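Local coordinates for N-Acetyltransferase, PseH (Campylobacter jejuni subsp. jejuni PT14, PDB 4XPL), which is an N-acetyltransferase that uses acetyl coenzyme A, probably for the N-4 acetylation of an amino-sugar nucleotide, the third step in the biosynthesis of the flagellin-modifying sugar pseudaminic acid, at residues Lys61-Phe66 against Ile107-Glu112; Thr140-Asp143 against Tyr149-Tyr152. The protein carries 8 engineered substitutions. All blocks are in the same frame, centred on the assembly; numbering follows the deposited sequence.

Contact 1 of 2, residues Lys61-Phe66 against Ile107-Glu112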
loop_
_atom_site.group_PDB
_atom_site.type_symbol
_atom_site.label_atom_id
_atom_site.label_comp_id
_atom_site.label_asym_id
_atom_site.label_seq_id
_atom_site.Cartn_x
_atom_site.Cartn_y
_atom_site.Cartn_z
ATOM N N LYS A 61 8.085 1.608 -2.475
ATOM C CA LYS A 61 7.434 1.352 -3.753
ATOM C C LYS A 61 5.930 1.491 -3.536
ATOM O O LYS A 61 5.360 0.870 -2.616
ATOM C CB LYS A 61 7.751 -0.052 -4.284
ATOM C CG LYS A 61 9.221 -0.327 -4.568
ATOM C CD LYS A 61 9.375 -1.661 -5.328
ATOM C CE LYS A 61 10.807 -2.020 -5.549
ATOM N NZ LYS A 61 11.387 -1.174 -6.630
ATOM N N TYR A 62 5.301 2.332 -4.352
ATOM C CA TYR A 62 3.862 2.503 -4.357
ATOM C C TYR A 62 3.335 2.065 -5.712
ATOM O O TYR A 62 3.951 2.363 -6.725
ATOM C CB TYR A 62 3.525 3.994 -4.150
ATOM C CG TYR A 62 3.625 4.485 -2.720
ATOM C CD1 TYR A 62 4.839 4.506 -2.053
ATOM C CD2 TYR A 62 2.499 4.930 -2.039
ATOM C CE1 TYR A 62 4.923 4.945 -0.745
ATOM C CE2 TYR A 62 2.584 5.390 -0.719
ATOM C CZ TYR A 62 3.779 5.379 -0.090
ATOM O OH TYR A 62 3.902 5.818 1.200
ATOM N N PHE A 63 2.188 1.391 -5.704
ATOM C CA PHE A 63 1.519 0.938 -6.885
ATOM C C PHE A 63 0.058 1.349 -6.915
ATOM O O PHE A 63 -0.664 1.286 -5.879
ATOM C CB PHE A 63 1.607 -0.585 -6.939
ATOM C CG PHE A 63 3.024 -1.114 -7.112
ATOM C CD1 PHE A 63 3.600 -1.139 -8.364
ATOM C CD2 PHE A 63 3.732 -1.590 -6.050
ATOM C CE1 PHE A 63 4.852 -1.648 -8.562
ATOM C CE2 PHE A 63 5.015 -2.083 -6.226
ATOM C CZ PHE A 63 5.562 -2.113 -7.487
ATOM N N LEU A 64 -0.381 1.766 -8.092
ATOM C CA LEU A 64 -1.804 1.899 -8.389
ATOM C C LEU A 64 -2.241 0.522 -8.889
ATOM O O LEU A 64 -1.605 -0.024 -9.808
ATOM C CB LEU A 64 -2.013 3.001 -9.420
ATOM C CG LEU A 64 -3.417 3.454 -9.812
ATOM C CD1 LEU A 64 -4.155 3.954 -8.601
ATOM C CD2 LEU A 64 -3.380 4.529 -10.887
ATOM N N VAL A 65 -3.308 -0.016 -8.320
ATOM C CA VAL A 65 -3.776 -1.355 -8.657
ATOM C C VAL A 65 -4.991 -1.291 -9.578
ATOM O O VAL A 65 -5.974 -0.625 -9.273
ATOM C CB VAL A 65 -4.125 -2.154 -7.405
ATOM C CG1 VAL A 65 -4.601 -3.613 -7.789
ATOM C CG2 VAL A 65 -2.894 -2.171 -6.437
ATOM N N PHE A 66 -4.914 -2.028 -10.684
ATOM C CA PHE A 66 -5.966 -2.113 -11.639
ATOM C C PHE A 66 -6.579 -3.523 -11.669
ATOM O O PHE A 66 -5.883 -4.547 -11.550
ATOM C CB PHE A 66 -5.438 -1.801 -13.043
ATOM C CG PHE A 66 -5.058 -0.345 -13.262
ATOM C CD1 PHE A 66 -3.890 0.156 -12.742
ATOM C CD2 PHE A 66 -5.834 0.481 -14.055
ATOM C CE1 PHE A 66 -3.519 1.474 -12.976
ATOM C CE2 PHE A 66 -5.482 1.800 -14.274
ATOM C CZ PHE A 66 -4.307 2.285 -13.709
ATOM N N ILE A 107 0.848 -9.438 -0.602
ATOM C CA ILE A 107 1.554 -10.635 -0.152
ATOM C C ILE A 107 2.319 -11.288 -1.299
ATOM O O ILE A 107 3.523 -11.633 -1.151
ATOM C CB ILE A 107 0.572 -11.630 0.573
ATOM C CG1 ILE A 107 -0.023 -10.951 1.815
ATOM C CG2 ILE A 107 1.268 -12.913 0.910
ATOM C CD1 ILE A 107 -1.166 -11.684 2.467
ATOM N N LYS A 108 1.660 -11.436 -2.450
ATOM C CA LYS A 108 2.325 -11.961 -3.624
ATOM C C LYS A 108 3.565 -11.143 -3.991
ATOM O O LYS A 108 4.658 -11.688 -4.163
ATOM C CB LYS A 108 1.345 -12.041 -4.814
ATOM C CG LYS A 108 1.942 -12.686 -6.049
ATOM C CD LYS A 108 0.860 -12.892 -7.146
ATOM C CE LYS A 108 1.459 -13.542 -8.399
ATOM N NZ LYS A 108 0.403 -13.997 -9.373
ATOM N N TYR A 109 3.404 -9.831 -4.102
ATOM C CA TYR A 109 4.522 -8.974 -4.498
ATOM C C TYR A 109 5.655 -9.024 -3.480
ATOM O O TYR A 109 6.822 -9.143 -3.825
ATOM C CB TYR A 109 4.071 -7.510 -4.694
ATOM C CG TYR A 109 5.139 -6.699 -5.380
ATOM C CD1 TYR A 109 5.215 -6.656 -6.752
ATOM C CD2 TYR A 109 6.056 -5.946 -4.647
ATOM C CE1 TYR A 109 6.210 -5.928 -7.404
ATOM C CE2 TYR A 109 7.062 -5.221 -5.291
ATOM C CZ TYR A 109 7.121 -5.201 -6.660
ATOM O OH TYR A 109 8.093 -4.460 -7.314
ATOM N N ALA A 110 5.324 -8.941 -2.215
ATOM C CA ALA A 110 6.359 -9.026 -1.172
ATOM C C ALA A 110 7.114 -10.355 -1.183
ATOM O O ALA A 110 8.353 -10.387 -1.144
ATOM C CB ALA A 110 5.730 -8.811 0.194
ATOM N N PHE A 111 6.384 -11.461 -1.266
ATOM C CA PHE A 111 7.009 -12.773 -1.211
ATOM C C PHE A 111 7.688 -13.171 -2.528
ATOM O O PHE A 111 8.743 -13.761 -2.497
ATOM C CB PHE A 111 5.995 -13.855 -0.818
ATOM C CG PHE A 111 5.582 -13.836 0.637
ATOM C CD1 PHE A 111 6.227 -13.051 1.572
ATOM C CD2 PHE A 111 4.540 -14.647 1.063
ATOM C CE1 PHE A 111 5.841 -13.058 2.921
ATOM C CE2 PHE A 111 4.140 -14.660 2.418
ATOM C CZ PHE A 111 4.787 -13.862 3.330
ATOM N N GLU A 112 7.078 -12.850 -3.666
ATOM C CA GLU A 112 7.563 -13.305 -4.958
ATOM C C GLU A 112 8.505 -12.330 -5.681
ATOM O O GLU A 112 9.442 -12.770 -6.366
ATOM C CB GLU A 112 6.401 -13.673 -5.897
ATOM C CG GLU A 112 5.578 -14.867 -5.407
ATOM C CD GLU A 112 4.544 -15.341 -6.430
ATOM O OE1 GLU A 112 4.655 -14.983 -7.633
ATOM O OE2 GLU A 112 3.612 -16.082 -6.020
#

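Contact 2 of 2, residues Thr140-Asp143 against Tyr149-Tyr152. Engineered in segment 149-152: Y150 (natural residue His), V151 (natural residue Ile), Y152 (natural residue Cys).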
loop_
_atom_site.group_PDB
_atom_site.type_symbol
_atom_site.label_atom_id
_atom_site.label_comp_id
_atom_site.label_asym_id
_atom_site.label_seq_id
_atom_site.Cartn_x
_atom_site.Cartn_y
_atom_site.Cartn_z
ATOM N N THR A 140 -0.433 -11.807 12.567
ATOM C CA THR A 140 -0.514 -11.942 13.998
ATOM C C THR A 140 0.013 -10.646 14.644
ATOM O O THR A 140 0.976 -10.044 14.176
ATOM C CB THR A 140 0.151 -13.265 14.474
ATOM O OG1 THR A 140 1.514 -13.317 14.085
ATOM C CG2 THR A 140 -0.529 -14.488 13.842
ATOM N N ILE A 141 -0.686 -10.186 15.687
ATOM C CA ILE A 141 -0.284 -9.009 16.444
ATOM C C ILE A 141 0.912 -9.389 17.312
ATOM O O ILE A 141 0.787 -10.223 18.205
ATOM C CB ILE A 141 -1.415 -8.490 17.351
ATOM C CG1 ILE A 141 -2.627 -8.032 16.548
ATOM C CG2 ILE A 141 -0.918 -7.320 18.250
ATOM C CD1 ILE A 141 -3.857 -7.836 17.477
ATOM N N TYR A 142 2.055 -8.746 17.078
ATOM C CA TYR A 142 3.275 -9.021 17.878
ATOM C C TYR A 142 3.723 -7.885 18.836
ATOM O O TYR A 142 4.666 -8.065 19.630
ATOM C CB TYR A 142 4.440 -9.373 16.954
ATOM C CG TYR A 142 5.037 -8.209 16.198
ATOM C CD1 TYR A 142 4.458 -7.762 15.025
ATOM C CD2 TYR A 142 6.183 -7.540 16.674
ATOM C CE1 TYR A 142 4.995 -6.703 14.316
ATOM C CE2 TYR A 142 6.731 -6.456 15.955
ATOM C CZ TYR A 142 6.138 -6.079 14.769
ATOM O OH TYR A 142 6.611 -5.037 14.048
ATOM N N ASP A 143 3.073 -6.724 18.741
ATOM C CA ASP A 143 3.366 -5.590 19.620
ATOM C C ASP A 143 2.223 -4.598 19.536
ATOM O O ASP A 143 1.378 -4.678 18.658
ATOM C CB ASP A 143 4.672 -4.892 19.223
ATOM C CG ASP A 143 5.480 -4.396 20.412
ATOM O OD1 ASP A 143 4.923 -4.088 21.515
ATOM O OD2 ASP A 143 6.711 -4.316 20.219
ATOM N N TYR A 149 -1.472 -1.182 16.890
ATOM C CA TYR A 149 -1.123 -2.591 16.904
ATOM C C TYR A 149 -0.116 -2.799 15.806
ATOM O O TYR A 149 -0.247 -2.218 14.720
ATOM C CB TYR A 149 -2.325 -3.500 16.638
ATOM C CG TYR A 149 -3.375 -3.494 17.703
ATOM C CD1 TYR A 149 -3.049 -3.743 19.039
ATOM C CD2 TYR A 149 -4.701 -3.250 17.390
ATOM C CE1 TYR A 149 -4.026 -3.741 20.020
ATOM C CE2 TYR A 149 -5.671 -3.255 18.347
ATOM C CZ TYR A 149 -5.337 -3.483 19.666
ATOM O OH TYR A 149 -6.324 -3.476 20.628
ATOM N N TYR A 150 0.837 -3.695 16.053
ATOM C CA TYR A 150 1.885 -4.031 15.084
ATOM C C TYR A 150 1.663 -5.488 14.686
ATOM O O TYR A 150 1.545 -6.351 15.572
ATOM C CB TYR A 150 3.282 -3.861 15.737
ATOM C CG TYR A 150 3.611 -2.440 16.103
ATOM C CD1 TYR A 150 3.189 -1.901 17.309
ATOM C CD2 TYR A 150 4.358 -1.627 15.239
ATOM C CE1 TYR A 150 3.469 -0.577 17.651
ATOM C CE2 TYR A 150 4.648 -0.307 15.565
ATOM C CZ TYR A 150 4.186 0.215 16.771
ATOM O OH TYR A 150 4.470 1.521 17.099
ATOM N N VAL A 151 1.574 -5.766 13.371
ATOM C CA VAL A 151 1.308 -7.123 12.896
ATOM C C VAL A 151 2.379 -7.617 11.947
ATOM O O VAL A 151 3.118 -6.819 11.315
ATOM C CB VAL A 151 -0.104 -7.254 12.196
ATOM C CG1 VAL A 151 -1.195 -6.912 13.162
ATOM C CG2 VAL A 151 -0.193 -6.388 10.960
ATOM N N TYR A 152 2.511 -8.936 11.873
ATOM C CA TYR A 152 3.447 -9.531 10.955
ATOM C C TYR A 152 2.910 -10.824 10.345
ATOM O O TYR A 152 2.054 -11.491 10.915
ATOM C CB TYR A 152 4.801 -9.828 11.626
ATOM C CG TYR A 152 4.822 -11.122 12.404
ATOM C CD1 TYR A 152 4.331 -11.190 13.706
ATOM C CD2 TYR A 152 5.300 -12.301 11.831
ATOM C CE1 TYR A 152 4.331 -12.390 14.416
ATOM C CE2 TYR A 152 5.301 -13.498 12.544
ATOM C CZ TYR A 152 4.800 -13.536 13.819
ATOM O OH TYR A 152 4.811 -14.718 14.526
HETATM O O HOH W 1 1.553 -14.334 11.275
#

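Contact 1 of 2, residues Lys61-Phe66 against Ile107-Glu112
F63, on strand 61-67, drives the edge of its ring into the face of Y109, which reaches across from helix 99-114. This is helix-on-sheet packing within the GNAT acetyltransferase fold: the helix makes the crossover between the parallel neighbours 84-91 and 118-124, yet this one tyrosine spans to a strand two places beyond 84-91. The rings form a T-shaped pair whose planes meet at 61° and whose centroids are 4.9 Å apart. It is the far end of the phenylalanine that arrives. CE2 of F63 stands 3.7 Å above the plane of the Y109 ring, displaced toward the rim, while CZ of F63 lies 3.6 Å from CZ of Y109. The tyrosine hydroxyl, in turn, lies beside the phenylalanine ring near its plane, with Y109 OH 3.5 Å from F63 CZ.

The backbones stay well apart, the CA atoms of F63 and Y109 being 10.6 Å from each other, and the two side chains bridge the interval, crossing at about a right angle. Y109 holds CG opposite its backbone N (chi1 -168°), which extends the ring from the helix to the sheet. Its ring also meets that of F77 on strand 70-78, while F63 leans in addition on L10 and N12, so the pair is set between further strands and not isolated.

K61, two residues before F63 and pointing to the same side of the strand, completes the contact with its aliphatic chain, which also crosses the tyrosine at roughly a right angle. The methylene carbon CD of K61 comes to 3.7 Å from Y109 OH. A bend at the last torsion (chi4 -75°) turns the ammonium group, and K61 NZ remains 4.7 Å from Y109 OH, too far to hydrogen-bond to it.

Contact 2 of 2, residues Thr140-Asp143 against Tyr149-Tyr152
Y142 lays its ring across the chain of Y150 and V151, and each atom can be followed outward. CB of Y142 meets Y152 CD1 at 3.7 Å. With chi1 at 74°, CG sits between the backbone N and the carbonyl carbon, which brings the end of the ring over to the partner strand. CD1 then passes 3.3 Å from Y150 O. CE1 has V151 O at the ring edge, 3.5 Å away. CE1 and CZ of Y142 lie 3.6 and 3.7 Å from Y150 CB, which stands over one face in a CH-pi contact, 4.0 Å from the ring centroid. The Y142 OH ends 3.9 Å from that same Y150 CB.

The hairpin carries a classic beta bulge here: Y142 and D143 together face Y150. Y150 O accepts from Y142 N, and Y150 N donates to D143 O from well above the carbonyl plane (40° out of it). Beyond the bulge, T140 and Y152 form a regular hydrogen-bonded pair, and a water joins T140 OG1 to Y152 O. Y150, V151 and Y152 are engineered residues, standing for His, Ile and Cys. The Y150 hydroxyl hydrogen-bonds to D145 near the hairpin turn.

On the face away from T140, Y150 and Y152, I141 CG1 touches V151 CG1. V151 also packs on Y134 and Y149 on L131, both of helix 128-136. Strand 148-154 pairs onward with 118-124, through V151 with A121 and Y149 with V123, leaving 140-144 as the edge strand at this end of the sheet within the chain.

In the fold
Both segments of contact 1 precede those of contact 2 in the chain; the centres are 21 Å apart, the nearest atoms about 8 Å. Both belong to one seven-stranded mixed sheet: strand 61-67 is second from one border, and the hairpin 140-144/148-154 makes up the other. Contact 1 ties helix 99-114 to the sheet, whereas contact 2 is strand pairing at its border. Acetyl coenzyme A is about 12 Å from the F63 side chain and about 9 Å from that of V151, so these two side chains do not touch it. In the order of strands, 61-67 and the hairpin lie on opposite sides of the parallel neighbours 84-91 and 118-124, and the helix joining those two carries Y109.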